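Local coordinates for protein transcriptional regulator, LRP/AsnC family (PDB 2P5V) that regulates transcription as a global regulator of the Lrp/AsnC family, probably by binding specific DNA sequences through its winged helix-turn-helix domain, at the interface of chains A and B. Residues are numbered along the deposited sequence; one frame, centred on the assembly and turned at random. Chains: chain A/B, Transcriptional regulator, LRP/AsnC family.

The interface of chains A and B. Residues chain A 71, 113, 144, 146-150; chain B 101-102.
B:Phe102 plants its ring against the side chains of A:Val144, A:Glu147 and A:Gln71, and it buries far more surface than any other residue of this patch, 93 Å². Its chi1 of -58° sets CG beside the backbone N, and chi2 near -86° turns one face of the ring toward A:Val144 and the other toward A:Glu147. The CD1-CE1 edge is clasped between A:Val144 and A:Gln71 on one face and the stem of A:Glu147 on the opposite face. Near the root, the CG2 methyl of A:Val144 presses on B:Phe102 CD1 at 3.6 Å, with CG1 of the same valine close by. From the other face, the methylene CG of A:Glu147 meets B:Phe102 CE1 at 3.7 Å; the two side chains run alongside each other in the same direction, the glutamate's aliphatic stem doing the packing while its carboxylate is turned steeply to the ring. Toward the tip, A:Gln71 comes in across the ring at about a right angle. Its extended chain holds the terminal amide above the ring plane, displaced outward past the CE1-CZ rim and nearly perpendicular to the ring. The amide carbonyl OE1 of A:Gln71 lies 3.7 Å from B:Phe102 CE1. Its NE2 is 3.8 Å from B:Phe102 CZ.

B:Cys101 works mostly through its backbone. Its carbonyl O accepts two hydrogen bonds, from A:Ile148 N at 2.9 Å and, longer, from A:Lys149 N at 3.3 Å; one carbonyl taking two successive N-H groups marks a classic beta-bulge at A:Ile148. In return, B:Cys101 N donates to A:Lys149 O at 2.9 Å. The thiol SG of B:Cys101, anti to its backbone N (chi1 180°), rests 3.8 Å from CB of A:Ile148.

Strand 98-104 of chain B thus pairs antiparallel with the short strand 146-150 of chain A, A:Glu147 opposite B:Phe102 and A:Lys149 opposite B:Cys101, with the bulge between. Strands 70-78 and 136-144 of chain A supply A:Gln71 and A:Val144 to receive the ring. The patch has a twin with the chains exchanged in the two-fold interface, and sheet pairing between ligand-binding domains is typical of Lrp/AsnC dimers, here within an assembly of eight copies.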
# COMPACT_ATOMS: atom_id res chain seq x y z
N GLN A 71 7.87 -22.72 6.61
CA GLN A 71 7.41 -21.87 7.69
C GLN A 71 6.76 -20.60 7.12
O GLN A 71 7.34 -19.87 6.32
CB GLN A 71 8.56 -21.53 8.64
CG GLN A 71 8.11 -20.88 9.94
CD GLN A 71 9.26 -20.50 10.87
OE1 GLN A 71 10.42 -20.82 10.63
NE2 GLN A 71 8.92 -19.82 11.95
N GLN A 113 1.84 -17.83 12.88
CA GLN A 113 3.09 -18.49 12.55
C GLN A 113 2.78 -19.97 12.49
O GLN A 113 2.29 -20.54 13.46
CB GLN A 113 4.17 -18.18 13.59
CG GLN A 113 5.55 -18.72 13.22
CD GLN A 113 6.69 -18.16 14.08
OE1 GLN A 113 6.65 -17.01 14.53
NE2 GLN A 113 7.72 -18.98 14.29
N VAL A 144 9.52 -18.05 5.27
CA VAL A 144 10.91 -17.95 5.70
C VAL A 144 11.89 -18.42 4.60
O VAL A 144 11.86 -19.57 4.17
CB VAL A 144 11.14 -18.75 7.00
CG1 VAL A 144 12.64 -18.85 7.34
CG2 VAL A 144 10.38 -18.11 8.15
N LYS A 146 15.27 -17.65 5.27
CA LYS A 146 16.41 -17.97 6.12
C LYS A 146 16.12 -17.56 7.56
O LYS A 146 15.61 -16.47 7.81
CB LYS A 146 17.64 -17.24 5.63
CG LYS A 146 18.95 -17.73 6.21
CD LYS A 146 20.09 -16.86 5.75
CE LYS A 146 21.42 -17.32 6.31
NZ LYS A 146 22.52 -16.38 5.93
N GLU A 147 16.45 -18.45 8.50
CA GLU A 147 16.35 -18.15 9.92
C GLU A 147 17.68 -17.58 10.37
O GLU A 147 18.69 -18.27 10.34
CB GLU A 147 16.05 -19.41 10.73
CG GLU A 147 16.04 -19.18 12.23
CD GLU A 147 15.83 -20.47 12.99
OE1 GLU A 147 14.72 -21.05 12.86
OE2 GLU A 147 16.77 -20.90 13.70
N ILE A 148 17.66 -16.33 10.81
CA ILE A 148 18.85 -15.66 11.30
C ILE A 148 19.06 -15.93 12.79
O ILE A 148 20.18 -16.17 13.24
CB ILE A 148 18.76 -14.14 11.01
CG1 ILE A 148 19.04 -13.89 9.51
CG2 ILE A 148 19.73 -13.35 11.87
CD1 ILE A 148 18.07 -14.61 8.57
N LYS A 149 17.96 -15.93 13.55
CA LYS A 149 18.00 -16.14 15.00
C LYS A 149 16.68 -16.73 15.41
O LYS A 149 15.66 -16.37 14.86
CB LYS A 149 18.23 -14.79 15.68
CG LYS A 149 18.53 -14.86 17.15
CD LYS A 149 18.72 -13.45 17.71
CE LYS A 149 19.23 -13.46 19.15
NZ LYS A 149 19.31 -12.09 19.72
N HIS A 150 16.69 -17.66 16.37
CA HIS A 150 15.44 -18.16 16.94
C HIS A 150 15.74 -18.76 18.29
O HIS A 150 16.29 -19.85 18.39
CB HIS A 150 14.80 -19.20 16.02
CG HIS A 150 13.54 -19.80 16.57
ND1 HIS A 150 12.56 -19.06 17.19
CD2 HIS A 150 13.10 -21.08 16.56
CE1 HIS A 150 11.59 -19.86 17.57
NE2 HIS A 150 11.88 -21.09 17.19
N CYS B 101 14.49 -13.75 14.22
CA CYS B 101 14.74 -12.92 13.06
C CYS B 101 14.72 -13.83 11.85
O CYS B 101 15.44 -14.83 11.82
CB CYS B 101 16.10 -12.24 13.16
SG CYS B 101 16.49 -11.18 11.75
N PHE B 102 13.87 -13.51 10.88
CA PHE B 102 13.71 -14.31 9.68
C PHE B 102 13.72 -13.40 8.46
O PHE B 102 13.02 -12.40 8.42
CB PHE B 102 12.38 -15.07 9.68
CG PHE B 102 12.20 -15.98 10.86
CD1 PHE B 102 12.69 -17.27 10.84
CD2 PHE B 102 11.50 -15.56 11.97
CE1 PHE B 102 12.52 -18.12 11.93
CE2 PHE B 102 11.32 -16.40 13.07
CZ PHE B 102 11.82 -17.68 13.04